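Local coordinates for benzoate 1,2-dioxygenase beta subunit (Burkholderia mallei ATCC 23344, PDB 3E99), which probably serves as the small, non-catalytic subunit of the Rieske-type dioxygenase that cis-dihydroxylates benzoate, assembling as a trimer with an NTF2-like cone fold, at residues Asp27-Cys32 against Gln67-Arg72; Ala12-Glu17 against His92-Val97. One frame throughout, in Å; residues are numbered along the deposited sequence. Where two conformers were deposited one is given.

Interaction 1 of 2, residues Asp27-Cys32 against Gln67-Arg72; sequences DAWLDC and QGLEDR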
loop_
_atom_site.group_PDB
_atom_site.type_symbol
_atom_site.label_atom_id
_atom_site.label_comp_id
_atom_site.label_asym_id
_atom_site.label_seq_id
_atom_site.Cartn_x
_atom_site.Cartn_y
_atom_site.Cartn_z
ATOM N N ASP A 27 -17.485 17.682 -5.802
ATOM C CA ASP A 27 -18.317 18.272 -4.750
ATOM C C ASP A 27 -18.374 17.423 -3.491
ATOM O O ASP A 27 -18.288 17.941 -2.392
ATOM C CB ASP A 27 -19.740 18.557 -5.257
ATOM C CG ASP A 27 -19.764 19.551 -6.385
ATOM O OD1 ASP A 27 -18.749 20.254 -6.589
ATOM O OD2 ASP A 27 -20.809 19.638 -7.055
ATOM N N ALA A 28 -18.541 16.124 -3.642
ATOM C CA ALA A 28 -18.496 15.196 -2.490
ATOM C C ALA A 28 -17.134 15.245 -1.766
ATOM O O ALA A 28 -17.054 15.219 -0.519
ATOM C CB ALA A 28 -18.820 13.767 -2.960
ATOM N N TRP A 29 -16.073 15.316 -2.550
ATOM C CA TRP A 29 -14.719 15.472 -2.039
ATOM C C TRP A 29 -14.573 16.743 -1.184
ATOM O O TRP A 29 -14.018 16.692 -0.102
ATOM C CB TRP A 29 -13.692 15.479 -3.161
ATOM C CG TRP A 29 -12.271 15.667 -2.631
ATOM C CD1 TRP A 29 -11.493 14.756 -1.960
ATOM C CD2 TRP A 29 -11.514 16.878 -2.691
ATOM N NE1 TRP A 29 -10.284 15.317 -1.629
ATOM C CE2 TRP A 29 -10.277 16.629 -2.053
ATOM C CE3 TRP A 29 -11.751 18.141 -3.250
ATOM C CZ2 TRP A 29 -9.273 17.589 -1.966
ATOM C CZ3 TRP A 29 -10.764 19.139 -3.131
ATOM C CH2 TRP A 29 -9.523 18.842 -2.464
ATOM N N LEU A 30 -15.026 17.880 -1.700
ATOM C CA LEU A 30 -14.957 19.126 -0.962
ATOM C C LEU A 30 -15.679 18.997 0.337
ATOM O O LEU A 30 -15.271 19.615 1.303
ATOM C CB LEU A 30 -15.543 20.308 -1.767
ATOM C CG LEU A 30 -14.639 20.812 -2.890
ATOM C CD1 LEU A 30 -15.424 21.610 -3.970
ATOM C CD2 LEU A 30 -13.416 21.570 -2.358
ATOM N N ASP A 31 -16.767 18.227 0.368
ATOM C CA ASP A 31 -17.517 18.062 1.619
ATOM C C ASP A 31 -16.817 17.226 2.674
ATOM O O ASP A 31 -17.316 17.136 3.783
ATOM C CB ASP A 31 -18.905 17.478 1.367
ATOM C CG ASP A 31 -19.908 18.528 0.941
ATOM O OD1 ASP A 31 -19.710 19.735 1.246
ATOM O OD2 ASP A 31 -20.895 18.120 0.297
ATOM N N CYS A 32 -15.664 16.643 2.356
ATOM C CA CYS A 32 -14.846 15.978 3.377
ATOM C C CYS A 32 -14.012 16.979 4.147
ATOM O O CYS A 32 -13.325 16.575 5.112
ATOM C CB CYS A 32 -13.882 14.951 2.739
ATOM S SG CYS A 32 -14.709 13.624 1.881
ATOM N N GLN A 67 -12.282 27.832 0.827
ATOM C CA GLN A 67 -12.579 28.576 -0.380
ATOM C C GLN A 67 -11.520 28.378 -1.462
ATOM O O GLN A 67 -11.852 28.223 -2.620
ATOM C CB GLN A 67 -12.733 30.071 -0.086
ATOM C CG GLN A 67 -13.026 30.930 -1.327
ATOM C CD GLN A 67 -13.252 32.357 -0.956
ATOM O OE1 GLN A 67 -14.044 32.639 -0.085
ATOM N NE2 GLN A 67 -12.550 33.272 -1.608
ATOM N N GLY A 68 -10.247 28.391 -1.102
ATOM C CA GLY A 68 -9.189 28.208 -2.084
ATOM C C GLY A 68 -9.322 26.865 -2.782
ATOM O O GLY A 68 -9.086 26.756 -3.984
ATOM N N LEU A 69 -9.717 25.837 -2.034
ATOM C CA LEU A 69 -9.895 24.509 -2.616
ATOM C C LEU A 69 -11.099 24.488 -3.548
ATOM O O LEU A 69 -11.071 23.776 -4.544
ATOM C CB LEU A 69 -10.099 23.435 -1.547
ATOM C CG LEU A 69 -8.869 22.968 -0.769
ATOM C CD1 LEU A 69 -9.289 21.933 0.263
ATOM C CD2 LEU A 69 -7.808 22.418 -1.718
ATOM N N GLU A 70 -12.153 25.219 -3.178
ATOM C CA GLU A 70 -13.373 25.317 -4.002
ATOM C C GLU A 70 -13.012 25.943 -5.319
ATOM O O GLU A 70 -13.437 25.500 -6.387
ATOM C CB GLU A 70 -14.448 26.142 -3.294
ATOM C CG GLU A 70 -15.042 25.450 -2.020
ATOM C CD GLU A 70 -15.711 26.412 -1.089
ATOM O OE1 GLU A 70 -16.286 27.402 -1.562
ATOM O OE2 GLU A 70 -15.655 26.196 0.131
ATOM N N ASP A 71 -12.245 27.019 -5.265
ATOM C CA ASP A 71 -11.855 27.676 -6.508
ATOM C C ASP A 71 -10.996 26.758 -7.381
ATOM O O ASP A 71 -11.112 26.758 -8.584
ATOM C CB ASP A 71 -11.135 28.986 -6.235
ATOM C CG ASP A 71 -11.985 29.959 -5.413
ATOM O OD1 ASP A 71 -13.244 29.962 -5.516
ATOM O OD2 ASP A 71 -11.386 30.738 -4.664
ATOM N N ARG A 72 -10.115 26.002 -6.767
ATOM C CA ARG A 72 -9.270 25.096 -7.521
ATOM C C ARG A 72 -10.114 23.994 -8.174
ATOM O O ARG A 72 -9.870 23.627 -9.315
ATOM C CB ARG A 72 -8.202 24.502 -6.619
ATOM C CG ARG A 72 -7.091 23.813 -7.367
ATOM C CD ARG A 72 -6.023 23.310 -6.384
ATOM N NE ARG A 72 -4.913 24.253 -6.227
ATOM C CZ ARG A 72 -3.663 24.038 -6.637
ATOM N NH1 ARG A 72 -3.323 22.925 -7.278
ATOM N NH2 ARG A 72 -2.739 24.967 -6.428
#
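Leu-69 packs against two side chains of the short helix, Trp-29 and Leu-30, and the contact between Asp-27 to Cys-32 and Gln-67 to Arg-72 is almost wholly hydrophobic. Both methyls of Leu-69 reach the outer corner of the indole: CD2 is 4.0 Å and CD1 4.1 Å from Trp-29 CH2, with CD2 near the ring plane, at its edge. Because CG of Trp-29 stands anti to the backbone N (chi1 179°), the six-membered ring is carried across to Leu-69. Leu-30 and Leu-69 lie alongside one another, running in opposing senses, Leu-30 CD2 resting 3.9 Å from Leu-69 CB.

In this NTF2-like fold, a curved sheet with helices packed against it, the contact joins helix 26-30 to the start of helix 66-82. Leucine suits position 69, its fork meeting the indole while its CB meets Leu-30, which reaches across with CD2 alone. Val-73, one turn further along helix 66-82, adds to the same apolar surface.

Glu-70, partly exposed at the margin, gives its aliphatic part to the packing, CG lying 4.2 Å from Leu-30 CD2, while its carboxylate forms a salt bridge with Arg-66. The buried indole N-H of Trp-29 is satisfied by Glu-17 of helix 7-22.

Interaction 2 of 2, residues Ala12-Glu17 against His92-Val97; sequences AFLYRE and HNIANV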
loop_
_atom_site.group_PDB
_atom_site.type_symbol
_atom_site.label_atom_id
_atom_site.label_comp_id
_atom_site.label_asym_id
_atom_site.label_seq_id
_atom_site.Cartn_x
_atom_site.Cartn_y
_atom_site.Cartn_z
ATOM N N ALA A 12 -11.230 4.378 7.176
ATOM C CA ALA A 12 -12.410 4.336 6.333
ATOM C C ALA A 12 -12.612 5.696 5.701
ATOM O O ALA A 12 -12.885 5.817 4.500
ATOM C CB ALA A 12 -13.654 3.896 7.141
ATOM N N PHE A 13 -12.451 6.737 6.512
ATOM C CA PHE A 13 -12.553 8.094 6.040
ATOM C C PHE A 13 -11.482 8.488 5.035
ATOM O O PHE A 13 -11.790 9.104 3.979
ATOM C CB PHE A 13 -12.496 9.061 7.182
ATOM C CG PHE A 13 -12.535 10.476 6.735
ATOM C CD1 PHE A 13 -13.675 10.983 6.144
ATOM C CD2 PHE A 13 -11.411 11.288 6.852
ATOM C CE1 PHE A 13 -13.707 12.274 5.716
ATOM C CE2 PHE A 13 -11.440 12.569 6.406
ATOM C CZ PHE A 13 -12.577 13.063 5.823
ATOM N N LEU A 14 -10.232 8.141 5.336
ATOM C CA LEU A 14 -9.132 8.387 4.419
ATOM C C LEU A 14 -9.361 7.684 3.058
ATOM O O LEU A 14 -9.034 8.240 2.007
ATOM C CB LEU A 14 -7.769 7.971 5.012
ATOM C CG LEU A 14 -7.216 8.660 6.276
ATOM C CD1 LEU A 14 -5.881 8.040 6.750
ATOM C CD2 LEU A 14 -7.087 10.183 5.993
ATOM N N TYR A 15 -9.890 6.457 3.087
ATOM C CA TYR A 15 -10.114 5.729 1.864
ATOM C C TYR A 15 -11.219 6.422 1.069
ATOM O O TYR A 15 -11.115 6.544 -0.123
ATOM C CB TYR A 15 -10.466 4.260 2.115
ATOM C CG TYR A 15 -9.399 3.484 2.909
ATOM C CD1 TYR A 15 -8.091 3.966 3.062
ATOM C CD2 TYR A 15 -9.722 2.309 3.530
ATOM C CE1 TYR A 15 -7.129 3.263 3.762
ATOM C CE2 TYR A 15 -8.784 1.593 4.262
ATOM C CZ TYR A 15 -7.487 2.079 4.380
ATOM O OH TYR A 15 -6.598 1.344 5.120
ATOM N N ARG A 16 -12.288 6.855 1.743
ATOM C CA ARG A 16 -13.382 7.530 1.067
ATOM C C ARG A 16 -12.918 8.849 0.456
ATOM O O ARG A 16 -13.182 9.120 -0.711
ATOM C CB ARG A 16 -14.540 7.807 2.042
ATOM C CG ARG A 16 -15.641 8.617 1.402
ATOM C CD ARG A 16 -16.995 8.505 2.096
ATOM N NE ARG A 16 -17.965 9.157 1.217
ATOM C CZ ARG A 16 -18.334 10.427 1.289
ATOM N NH1 ARG A 16 -17.896 11.223 2.263
ATOM N NH2 ARG A 16 -19.179 10.889 0.393
ATOM N N GLU A 17 -12.242 9.675 1.261
ATOM C CA GLU A 17 -11.769 10.971 0.781
ATOM C C GLU A 17 -10.942 10.845 -0.491
ATOM O O GLU A 17 -11.201 11.521 -1.488
ATOM C CB GLU A 17 -11.040 11.727 1.879
ATOM C CG GLU A 17 -10.593 13.137 1.500
ATOM C CD GLU A 17 -9.104 13.273 1.298
ATOM O OE1 GLU A 17 -8.314 12.593 1.998
ATOM O OE2 GLU A 17 -8.699 14.046 0.402
ATOM N N HIS A 92 -5.143 6.382 -5.586
ATOM C CA HIS A 92 -4.519 6.650 -4.297
ATOM C C HIS A 92 -4.308 5.354 -3.518
ATOM O O HIS A 92 -5.144 4.435 -3.575
ATOM C CB HIS A 92 -5.397 7.585 -3.450
ATOM C CG HIS A 92 -5.380 9.002 -3.912
ATOM N ND1 HIS A 92 -5.837 9.383 -5.155
ATOM C CD2 HIS A 92 -4.950 10.133 -3.299
ATOM C CE1 HIS A 92 -5.656 10.682 -5.294
ATOM N NE2 HIS A 92 -5.140 11.161 -4.178
ATOM N N ASN A 93 -3.194 5.317 -2.767
ATOM C CA ASN A 93 -2.793 4.162 -1.967
ATOM C C ASN A 93 -2.259 4.679 -0.658
ATOM O O ASN A 93 -1.169 5.262 -0.607
ATOM C CB ASN A 93 -1.726 3.325 -2.670
ATOM C CG ASN A 93 -2.189 2.794 -4.044
ATOM O OD1 ASN A 93 -2.816 1.711 -4.166
ATOM N ND2 ASN A 93 -1.817 3.527 -5.097
ATOM N N ILE A 94 -3.062 4.535 0.387
ATOM C CA ILE A 94 -2.785 5.138 1.701
ATOM C C ILE A 94 -2.221 4.021 2.551
ATOM O O ILE A 94 -2.882 2.976 2.706
ATOM C CB ILE A 94 -4.084 5.680 2.346
ATOM C CG1 ILE A 94 -4.808 6.750 1.470
ATOM C CG2 ILE A 94 -3.838 6.191 3.825
ATOM C CD1 ILE A 94 -3.976 7.881 1.121
ATOM N N ALA A 95 -1.040 4.254 3.135
ATOM C CA ALA A 95 -0.259 3.211 3.829
ATOM C C ALA A 95 0.282 3.739 5.158
ATOM O O ALA A 95 0.481 4.937 5.365
ATOM C CB ALA A 95 0.937 2.772 2.945
ATOM N N ASN A 96 0.542 2.820 6.055
ATOM C CA ASN A 96 1.332 3.087 7.250
ATOM C C ASN A 96 0.693 4.180 8.098
ATOM O O ASN A 96 1.347 5.108 8.589
ATOM C CB ASN A 96 2.790 3.448 6.884
ATOM C CG ASN A 96 3.594 2.291 6.275
ATOM O OD1 ASN A 96 3.092 1.458 5.527
ATOM N ND2 ASN A 96 4.899 2.292 6.555
ATOM N N VAL A 97 -0.603 4.050 8.273
ATOM C CA VAL A 97 -1.372 5.048 9.014
ATOM C C VAL A 97 -1.110 4.914 10.528
ATOM O O VAL A 97 -1.286 3.860 11.089
ATOM C CB VAL A 97 -2.870 4.950 8.766
ATOM C CG1 VAL A 97 -3.579 6.101 9.550
ATOM C CG2 VAL A 97 -3.198 5.018 7.234
HETATM O O HOH W 1 -4.042 2.147 5.292
#
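Leu-14 and Tyr-15, neighbours on the helix, meet Ile-94 and Val-97 of the strand. The CD1 methyl of Leu-14 does most of the touching: it is 4.0 Å from Ile-94 CG2, where the two side chains meet roughly perpendicular, and it also meets Val-97 tip to tip, 4.1 Å from both CG1 and CG2. A leucine suits this place because its long side chain carries one methyl, CD1, far enough out to reach two beta-branched residues whose methyls lie close to their own backbone. Tyr-15 comes in beside it, its CE1 edge 4.1 Å from Ile-94 CB and that carbon near the ring plane.

Beyond the apolar shell, a water joins the two segments. It lies in the plane of the Tyr-15 ring, 2.7 Å from OH, and donates a hydrogen bond to Ile-94 O at 3.0 Å. Tyrosine thus offers a hydrocarbon edge to the isoleucine and a hydroxyl to the water that reaches that residue's carbonyl.

The backbones explain the spacing. Asn-96 adopts a left-handed helical conformation (phi 59°, psi 46°), a local break in the extended course of the strand, and both Ile-94 and Val-97 point their side chains toward the helix although three residues apart. Asn-96 OD1 accepts a hydrogen bond from Ile-94 N of the third subunit, while Ile-94 N here is bound in the same way by Asn-96 of the second subunit.

The axes of segments 12-17 and 92-97 run nearly antiparallel (159°) and approach to 9.2 Å. Phe-111 of strand 106-119 packs against Leu-14, Ile-94 and Val-97, and Tyr-132 of strand 122-135 also touches Leu-14, so helix 7-22 lies along the sheet near 89-103, its outermost strand within this chain, where the trimer neighbours meet it.

How the interactions relate
From the N terminus the chain first lays down helix 7-22, whose residues 12-17 wait for strand 89-103 before interaction 2 can close. Inside that long loop comes helix 26-30, then strands 37-42 and 59-63, and helix 66-82 returns to close interaction 1, which is therefore nested within interaction 2. The centres of the two contacts are about 18 Å apart, on opposite sides of the chain's centre, yet segments 12-17 and 27-32 touch: the Trp-29 to Glu-17 bond bridges the two, and Cys-32 packs on Phe-13 and Glu-17. Interaction 1 ties helix 26-30 to helix 66-82, and interaction 2 ties helix 7-22 to the sheet's outermost strand within this chain, which borders other subunits.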